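Local coordinates for protein hydrogenase-specific maturation endopeptidase (Thermococcus kodakarensis, PDB 5IJA) that probably acts as a maturation endopeptidase that clips a [NiFe] hydrogenase precursor to yield the active enzyme, at residues A[4-9]-A[53-58]; A[58-63]-A[117-122]; A[68-73]-A[112-117]. All coordinates share one frame; numbering follows the deposited sequence.

Interaction 1 (A[4-9]-A[53-58])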
loop_
_atom_site.group_PDB
_atom_site.type_symbol
_atom_site.label_atom_id
_atom_site.label_comp_id
_atom_site.label_asym_id
_atom_site.label_seq_id
_atom_site.Cartn_x
_atom_site.Cartn_y
_atom_site.Cartn_z
ATOM N N LEU A 4 1.909 -3.567 -10.887
ATOM C CA LEU A 4 2.112 -4.448 -9.736
ATOM C C LEU A 4 1.558 -3.789 -8.481
ATOM O O LEU A 4 1.820 -2.616 -8.232
ATOM C CB LEU A 4 3.595 -4.769 -9.548
ATOM C CG LEU A 4 4.041 -5.502 -8.275
ATOM C CD1 LEU A 4 3.379 -6.875 -8.112
ATOM C CD2 LEU A 4 5.540 -5.647 -8.269
ATOM N N ILE A 5 0.778 -4.530 -7.705
ATOM C CA ILE A 5 0.218 -3.997 -6.463
ATOM C C ILE A 5 0.998 -4.552 -5.280
ATOM O O ILE A 5 1.212 -5.752 -5.196
ATOM C CB ILE A 5 -1.273 -4.341 -6.353
ATOM C CG1 ILE A 5 -2.048 -3.615 -7.468
ATOM C CG2 ILE A 5 -1.810 -3.995 -4.979
ATOM C CD1 ILE A 5 -3.438 -4.140 -7.684
ATOM N N LEU A 6 1.470 -3.667 -4.403
ATOM C CA LEU A 6 2.182 -4.064 -3.196
ATOM C C LEU A 6 1.297 -3.812 -1.989
ATOM O O LEU A 6 0.986 -2.671 -1.691
ATOM C CB LEU A 6 3.485 -3.283 -3.036
ATOM C CG LEU A 6 4.480 -3.327 -4.190
ATOM C CD1 LEU A 6 5.756 -2.592 -3.788
ATOM C CD2 LEU A 6 4.757 -4.764 -4.592
ATOM N N ALA A 7 0.889 -4.874 -1.302
ATOM C CA ALA A 7 0.061 -4.715 -0.118
ATOM C C ALA A 7 0.930 -4.780 1.119
ATOM O O ALA A 7 1.651 -5.760 1.310
ATOM C CB ALA A 7 -1.016 -5.788 -0.070
ATOM N N LEU A 8 0.833 -3.753 1.960
ATOM C CA LEU A 8 1.648 -3.623 3.163
ATOM C C LEU A 8 0.749 -3.704 4.370
ATOM O O LEU A 8 -0.448 -3.451 4.267
ATOM C CB LEU A 8 2.410 -2.286 3.216
ATOM C CG LEU A 8 3.133 -1.694 2.001
ATOM C CD1 LEU A 8 4.125 -0.618 2.415
ATOM C CD2 LEU A 8 3.809 -2.755 1.181
ATOM N N GLY A 9 1.335 -4.024 5.521
ATOM C CA GLY A 9 0.599 -4.017 6.771
ATOM C C GLY A 9 0.826 -5.260 7.613
ATOM O O GLY A 9 1.587 -6.155 7.248
ATOM N N ILE A 53 3.639 0.819 -10.077
ATOM C CA ILE A 53 3.552 0.133 -8.775
ATOM C C ILE A 53 2.510 0.822 -7.903
ATOM O O ILE A 53 2.586 2.030 -7.682
ATOM C CB ILE A 53 4.891 0.164 -8.028
ATOM C CG1 ILE A 53 6.026 -0.416 -8.879
ATOM C CG2 ILE A 53 4.793 -0.568 -6.700
ATOM C CD1 ILE A 53 5.849 -1.847 -9.246
ATOM N N VAL A 54 1.560 0.065 -7.371
ATOM C CA VAL A 54 0.532 0.649 -6.532
ATOM C C VAL A 54 0.669 0.097 -5.119
ATOM O O VAL A 54 0.413 -1.081 -4.894
ATOM C CB VAL A 54 -0.849 0.326 -7.065
ATOM C CG1 VAL A 54 -1.896 0.819 -6.099
ATOM C CG2 VAL A 54 -1.020 0.939 -8.458
ATOM N N ILE A 55 1.079 0.945 -4.184
ATOM C CA ILE A 55 1.289 0.533 -2.791
ATOM C C ILE A 55 0.026 0.799 -1.994
ATOM O O ILE A 55 -0.536 1.881 -2.084
ATOM C CB ILE A 55 2.487 1.282 -2.193
ATOM C CG1 ILE A 55 3.749 0.876 -2.934
ATOM C CG2 ILE A 55 2.651 0.999 -0.701
ATOM C CD1 ILE A 55 4.873 1.846 -2.726
ATOM N N ILE A 56 -0.441 -0.178 -1.247
ATOM C CA ILE A 56 -1.618 -0.012 -0.429
ATOM C C ILE A 56 -1.262 -0.304 1.013
ATOM O O ILE A 56 -0.730 -1.320 1.310
ATOM C CB ILE A 56 -2.787 -0.911 -0.860
ATOM C CG1 ILE A 56 -3.043 -0.832 -2.349
ATOM C CG2 ILE A 56 -4.047 -0.509 -0.143
ATOM C CD1 ILE A 56 -4.275 -1.552 -2.799
ATOM N N ASP A 57 -1.572 0.633 1.886
ATOM C CA ASP A 57 -1.164 0.578 3.264
ATOM C C ASP A 57 -2.171 1.160 4.239
ATOM O O ASP A 57 -2.898 2.045 3.912
ATOM C CB ASP A 57 0.151 1.322 3.400
ATOM C CG ASP A 57 0.878 1.015 4.690
ATOM O OD1 ASP A 57 0.477 0.121 5.416
ATOM O OD2 ASP A 57 1.856 1.692 4.966
ATOM N N ALA A 58 -2.153 0.645 5.459
ATOM C CA ALA A 58 -2.839 1.268 6.589
ATOM C C ALA A 58 -2.031 2.460 7.081
ATOM O O ALA A 58 -0.809 2.382 7.168
ATOM C CB ALA A 58 -3.038 0.268 7.706
HETATM O O HOH W 1 -2.284 -2.529 5.999
#

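Interaction 2 (A[58-63]-A[117-122])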
loop_
_atom_site.group_PDB
_atom_site.type_symbol
_atom_site.label_atom_id
_atom_site.label_comp_id
_atom_site.label_asym_id
_atom_site.label_seq_id
_atom_site.Cartn_x
_atom_site.Cartn_y
_atom_site.Cartn_z
ATOM N N ALA A 58 -2.153 0.645 5.459
ATOM C CA ALA A 58 -2.839 1.268 6.589
ATOM C C ALA A 58 -2.031 2.460 7.081
ATOM O O ALA A 58 -0.809 2.382 7.168
ATOM C CB ALA A 58 -3.038 0.268 7.706
ATOM N N ILE A 59 -2.701 3.570 7.391
ATOM C CA ILE A 59 -2.006 4.771 7.843
ATOM C C ILE A 59 -2.686 5.411 9.051
ATOM O O ILE A 59 -3.842 5.128 9.336
ATOM C CB ILE A 59 -1.909 5.839 6.741
ATOM C CG1 ILE A 59 -3.299 6.399 6.413
ATOM C CG2 ILE A 59 -1.181 5.285 5.513
ATOM C CD1 ILE A 59 -3.288 7.631 5.545
ATOM N N LEU A 60 -1.948 6.263 9.755
ATOM C CA LEU A 60 -2.516 7.078 10.821
ATOM C C LEU A 60 -2.495 8.531 10.400
ATOM O O LEU A 60 -1.480 9.046 9.936
ATOM C CB LEU A 60 -1.755 6.902 12.143
ATOM C CG LEU A 60 -1.782 5.516 12.798
ATOM C CD1 LEU A 60 -1.080 5.520 14.152
ATOM C CD2 LEU A 60 -3.208 5.005 12.936
ATOM N N SER A 61 -3.635 9.187 10.559
ATOM C CA SER A 61 -3.739 10.605 10.284
ATOM C C SER A 61 -4.663 11.246 11.307
ATOM O O SER A 61 -5.463 10.562 11.958
ATOM C CB SER A 61 -4.251 10.842 8.870
ATOM O OG SER A 61 -4.429 12.221 8.615
ATOM N N ASP A 62 -4.539 12.556 11.462
ATOM C CA ASP A 62 -5.401 13.276 12.386
ATOM C C ASP A 62 -6.137 14.404 11.678
ATOM O O ASP A 62 -7.101 14.954 12.207
ATOM C CB ASP A 62 -4.589 13.795 13.564
ATOM C CG ASP A 62 -3.900 12.678 14.316
ATOM O OD1 ASP A 62 -4.457 11.558 14.349
ATOM O OD2 ASP A 62 -2.801 12.910 14.869
ATOM N N LYS A 63 -5.678 14.746 10.481
ATOM C CA LYS A 63 -6.420 15.658 9.625
ATOM C C LYS A 63 -7.672 14.944 9.121
ATOM O O LYS A 63 -8.688 15.577 8.826
ATOM C CB LYS A 63 -5.555 16.137 8.449
ATOM C CG LYS A 63 -6.337 16.790 7.297
ATOM C CD LYS A 63 -5.425 17.541 6.329
ATOM C CE LYS A 63 -6.181 17.996 5.085
ATOM N NZ LYS A 63 -5.345 17.929 3.849
ATOM N N ILE A 117 -5.058 3.889 3.809
ATOM C CA ILE A 117 -6.361 3.684 4.432
ATOM C C ILE A 117 -6.262 4.058 5.900
ATOM O O ILE A 117 -5.524 3.419 6.659
ATOM C CB ILE A 117 -6.838 2.230 4.289
ATOM C CG1 ILE A 117 -6.890 1.830 2.812
ATOM C CG2 ILE A 117 -8.209 2.038 4.950
ATOM C CD1 ILE A 117 -6.918 0.317 2.599
ATOM N N VAL A 118 -6.990 5.099 6.296
ATOM C CA VAL A 118 -6.834 5.645 7.641
ATOM C C VAL A 118 -7.450 4.707 8.673
ATOM O O VAL A 118 -8.654 4.454 8.681
ATOM C CB VAL A 118 -7.449 7.059 7.768
ATOM C CG1 VAL A 118 -7.365 7.548 9.206
ATOM C CG2 VAL A 118 -6.748 8.033 6.844
ATOM N N ALA A 119 -6.591 4.184 9.538
ATOM C CA ALA A 119 -6.981 3.209 10.531
ATOM C C ALA A 119 -7.732 3.855 11.700
ATOM O O ALA A 119 -7.666 5.069 11.906
ATOM C CB ALA A 119 -5.754 2.479 11.044
ATOM N N LYS A 120 -8.432 3.025 12.455
ATOM C CA LYS A 120 -9.122 3.472 13.661
ATOM C C LYS A 120 -8.580 2.731 14.885
ATOM O O LYS A 120 -8.116 3.346 15.845
ATOM C CB LYS A 120 -10.625 3.243 13.534
ATOM C CG LYS A 120 -11.406 3.567 14.794
ATOM C CD LYS A 120 -12.798 2.969 14.738
ATOM C CE LYS A 120 -13.692 3.569 15.810
ATOM N NZ LYS A 120 -14.908 2.739 16.005
ATOM N N GLU A 121 -8.649 1.404 14.839
ATOM C CA GLU A 121 -8.117 0.560 15.902
ATOM C C GLU A 121 -6.918 -0.248 15.410
ATOM O O GLU A 121 -7.078 -1.204 14.649
ATOM C CB GLU A 121 -9.202 -0.381 16.432
ATOM N N ILE A 122 -5.719 0.143 15.836
ATOM C CA ILE A 122 -4.504 -0.595 15.488
ATOM C C ILE A 122 -4.047 -1.448 16.666
ATOM O O ILE A 122 -2.864 -1.505 16.974
ATOM C CB ILE A 122 -3.356 0.348 15.063
#

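Interaction 3 (A[68-73]-A[112-117])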
loop_
_atom_site.group_PDB
_atom_site.type_symbol
_atom_site.label_atom_id
_atom_site.label_comp_id
_atom_site.label_asym_id
_atom_site.label_seq_id
_atom_site.Cartn_x
_atom_site.Cartn_y
_atom_site.Cartn_z
ATOM N N GLU A 68 -11.187 6.834 5.935
ATOM C CA GLU A 68 -10.811 7.711 4.832
ATOM C C GLU A 68 -9.667 7.112 4.027
ATOM O O GLU A 68 -8.842 6.383 4.566
ATOM C CB GLU A 68 -10.381 9.079 5.348
ATOM C CG GLU A 68 -10.843 10.242 4.508
ATOM C CD GLU A 68 -12.151 10.797 5.012
ATOM O OE1 GLU A 68 -12.108 11.651 5.926
ATOM O OE2 GLU A 68 -13.210 10.359 4.511
ATOM N N VAL A 69 -9.607 7.437 2.744
ATOM C CA VAL A 69 -8.523 6.949 1.903
ATOM C C VAL A 69 -7.797 8.098 1.195
ATOM O O VAL A 69 -8.425 9.015 0.665
ATOM C CB VAL A 69 -9.043 5.946 0.863
ATOM C CG1 VAL A 69 -7.930 5.528 -0.063
ATOM C CG2 VAL A 69 -9.670 4.730 1.556
ATOM N N VAL A 70 -6.467 8.048 1.207
ATOM C CA VAL A 70 -5.658 8.997 0.461
ATOM C C VAL A 70 -5.006 8.301 -0.719
ATOM O O VAL A 70 -4.801 7.085 -0.692
ATOM C CB VAL A 70 -4.569 9.628 1.327
ATOM C CG1 VAL A 70 -5.191 10.365 2.487
ATOM C CG2 VAL A 70 -3.603 8.552 1.838
ATOM N N HIS A 71 -4.672 9.083 -1.743
ATOM C CA HIS A 71 -4.003 8.569 -2.938
ATOM C C HIS A 71 -3.012 9.591 -3.451
ATOM O O HIS A 71 -3.403 10.634 -3.964
ATOM C CB HIS A 71 -5.016 8.220 -4.033
ATOM C CG HIS A 71 -4.399 7.892 -5.359
ATOM N ND1 HIS A 71 -5.104 7.967 -6.541
ATOM C CD2 HIS A 71 -3.155 7.467 -5.691
ATOM C CE1 HIS A 71 -4.317 7.623 -7.546
ATOM N NE2 HIS A 71 -3.129 7.314 -7.056
ATOM N N PHE A 72 -1.727 9.279 -3.314
ATOM C CA PHE A 72 -0.667 10.145 -3.801
ATOM C C PHE A 72 0.183 9.404 -4.819
ATOM O O PHE A 72 0.201 8.168 -4.848
ATOM C CB PHE A 72 0.209 10.627 -2.642
ATOM C CG PHE A 72 -0.564 11.158 -1.476
ATOM C CD1 PHE A 72 -1.497 12.170 -1.647
ATOM C CD2 PHE A 72 -0.362 10.643 -0.205
ATOM C CE1 PHE A 72 -2.208 12.656 -0.572
ATOM C CE2 PHE A 72 -1.069 11.122 0.875
ATOM C CZ PHE A 72 -1.994 12.132 0.694
ATOM N N SER A 73 0.904 10.142 -5.653
ATOM C CA SER A 73 1.818 9.492 -6.581
ATOM C C SER A 73 3.057 10.323 -6.849
ATOM O O SER A 73 3.041 11.545 -6.701
ATOM C CB SER A 73 1.111 9.177 -7.901
ATOM O OG SER A 73 0.853 10.358 -8.626
ATOM N N ILE A 112 5.083 5.322 -9.315
ATOM C CA ILE A 112 4.686 4.850 -7.992
ATOM C C ILE A 112 3.440 5.561 -7.482
ATOM O O ILE A 112 3.360 6.782 -7.515
ATOM C CB ILE A 112 5.795 5.051 -6.949
ATOM C CG1 ILE A 112 7.150 4.586 -7.489
ATOM C CG2 ILE A 112 5.420 4.332 -5.635
ATOM C CD1 ILE A 112 7.218 3.114 -7.837
ATOM N N HIS A 113 2.489 4.775 -6.984
ATOM C CA HIS A 113 1.254 5.274 -6.398
ATOM C C HIS A 113 1.116 4.755 -4.982
ATOM O O HIS A 113 1.514 3.621 -4.695
ATOM C CB HIS A 113 0.044 4.816 -7.229
ATOM C CG HIS A 113 -0.080 5.508 -8.546
ATOM N ND1 HIS A 113 -0.938 6.565 -8.747
ATOM C CD2 HIS A 113 0.545 5.299 -9.728
ATOM C CE1 HIS A 113 -0.832 6.985 -9.994
ATOM N NE2 HIS A 113 0.051 6.226 -10.615
ATOM N N PHE A 114 0.548 5.572 -4.102
ATOM C CA PHE A 114 0.375 5.201 -2.697
ATOM C C PHE A 114 -1.083 5.398 -2.353
ATOM O O PHE A 114 -1.628 6.484 -2.502
ATOM C CB PHE A 114 1.267 6.048 -1.758
ATOM C CG PHE A 114 1.109 5.710 -0.308
ATOM C CD1 PHE A 114 0.139 6.335 0.465
ATOM C CD2 PHE A 114 1.923 4.760 0.293
ATOM C CE1 PHE A 114 -0.026 6.005 1.804
ATOM C CE2 PHE A 114 1.766 4.426 1.646
ATOM C CZ PHE A 114 0.791 5.058 2.399
ATOM N N ILE A 115 -1.710 4.330 -1.872
ATOM C CA ILE A 115 -3.066 4.398 -1.366
ATOM C C ILE A 115 -3.019 4.119 0.121
ATOM O O ILE A 115 -2.574 3.042 0.540
ATOM C CB ILE A 115 -3.977 3.378 -2.058
ATOM C CG1 ILE A 115 -3.896 3.562 -3.573
ATOM C CG2 ILE A 115 -5.416 3.535 -1.550
ATOM C CD1 ILE A 115 -4.673 2.467 -4.365
ATOM N N GLY A 116 -3.442 5.094 0.921
ATOM C CA GLY A 116 -3.436 4.946 2.365
ATOM C C GLY A 116 -4.841 4.863 2.937
ATOM O O GLY A 116 -5.712 5.659 2.582
ATOM N N ILE A 117 -5.058 3.889 3.809
ATOM C CA ILE A 117 -6.361 3.684 4.432
ATOM C C ILE A 117 -6.262 4.058 5.900
ATOM O O ILE A 117 -5.524 3.419 6.659
ATOM C CB ILE A 117 -6.838 2.230 4.289
ATOM C CG1 ILE A 117 -6.890 1.830 2.812
ATOM C CG2 ILE A 117 -8.209 2.038 4.950
ATOM C CD1 ILE A 117 -6.918 0.317 2.599
#

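Interaction 1 (A[4-9]-A[53-58])
Leu4 to Leu8 run parallel to Ile53 to Asp57, their short strand axes approaching to 4.6 Å at an angle of 19°, in the core of a mixed sheet with helices on both faces, the alpha/beta fold of the hydrogenase maturation proteases. Four backbone bonds alternate between the strands: Val54 N to Leu4 O, Leu6 N to Val54 O, Ile56 N to Leu6 O and Leu8 N to Ile56 O. The CA hydrogens of Ile53, Ile5 and Ile55 also point at facing carbonyls.

Leu4, Leu6, Ile53 and Ile55 line one face. At Ile53, chi2 of -62° carries CD1 over to the neighbouring strand, where it rests 3.7 Å from Leu4 CB, the two side chains lying side by side. Its other branch, CG2, meets CG and CD1 of Leu6, so that this isoleucine spans two leucines. Ile55 CG2 packs in the same way against Leu8 CD1 at 3.8 Å, with Phe90 of helix 88-103 covering both. On the other face Ile5 CG1 lies alongside Val54 CB, and its CG2 reaches Ile56 CD1 at 4.1 Å.

Gly9 has a positive phi, at which any side chain would run into the carbonyl oxygen of Leu8. The Asp57 side chain crosses that of Leu8 at about a right angle, OD1 3.8 Å from Leu8 CB; its OD2 accepts a weak hydrogen bond from Phe90 N, whereas OD1 is buried without a polar partner in the model. A water donates to Leu8 O at 2.7 Å and weakly accepts from Ala58 N at 3.2 Å.

Interaction 2 (A[58-63]-A[117-122])
Ala58 and Ile59 pair in parallel with Ile117 and Val118, CA atoms of the second pair 4.9 Å apart, and the chains part soon afterwards. Two backbone bonds hold them. Ile59 N reaches Ile117 O from above the carbonyl plane, 45° out of it, while Ala119 N meets Ile59 O almost straight, at 2.9 Å and 176°.

Ile59 carries the side-chain contact. Its CG1 sits between the backbone N and the carbonyl carbon (chi1 68°), the crowded position, which sets that methylene 3.7 Å from Ile117 O. From there CD1 extends to Val118 CG2, also at 3.7 Å, the two branched chains crossing at a slant.

This is the C-terminal end of two neighbouring parallel strands, 52-59 and 111-118, where an alpha/beta sheet gives way to loops. Ala119 already belongs to the loop: its CB points toward segment 58-63, 3.7 Å from Ile59 O, and Leu60 CD2 closes on the same methyl at 4.1 Å although Leu60 starts out pointing the other way. Beyond it, Asp15 OD2 accepts hydrogen bonds from the backbone N of both Lys120 and Glu121, tying this loop to the one after strand 3-8.

Interaction 3 (A[68-73]-A[112-117])
Val69 to Ser73 run antiparallel to His113 to Ile117, the strand axes 4.6 Å apart and at 165°. Val70 pairs with Gly116 and Phe72 with Phe114 as hydrogen-bonded pairs, each closed by two backbone bonds.

A clear fit of bump and hollow is at the first of these. Val70 CG2 lies between its own backbone N and carbonyl carbon and drops into the place left by the missing side chain of Gly116, 3.6 Å from that residue's N and CA; a CB on Gly116 would collide with it. The same methyl also faces the rim of the Phe114 ring at CE1. Phe72 then brings its CD2 to 4.4 Å from Phe114 CD1, and Ile77 of helix 76-80 lies against both rings.

Strand 69-73 is an outermost strand of the sheet and the one antiparallel to the rest, so strand 111-118 has one parallel neighbour and this antiparallel one. On the opposite face Val69 CG1 presses on Ile115 CG2 at 3.5 Å, the side chains slanting across each other. Further on, His71 has CG anti to its backbone N (chi1 171°) and turns its NE2 edge to His113: His71 NE2 and His113 ND1 are 2.9 Å apart in a nearly straight hydrogen bond, either possibly the donor. The rings meet rim to rim, planes turned 38°. Ser73 CB lies over one face of the His113 ring in a CH-pi contact 3.7 Å from the centroid, and His113 NE2 is hydrogen-bonded to Glu111 OE2. An alanine in place of His113 would probably leave His71 NE2 and the Glu111 carboxylate without this shared partner and open a gap beneath Ser73 CB. Leu146 of helix 130-146 packs on both histidines.

Overall arrangement
The three contacts follow one another across a single sheet, in the order 3-8, 52-59, 111-118 and 69-73. Interactions 1 and 3 have centres about 9 Å apart and are joined by probable hydrogen bonds of Ile55 N to His113 O and Ile55 O to Ile115 N (2.7 Å). Interaction 2, its centre about 15 Å from that of interaction 1 and 12 Å from that of interaction 3, joins strand 52-59 to strand 111-118 at their C-terminal ends, sharing Ala58 and Ile117 with them. Ile59 links interactions 2 and 3, its CD1 3.8 Å from Val70 CG2. Asp57, His89 and Asp16 gather at this sheet end, probably the active-site cleft, as in E. coli HybD.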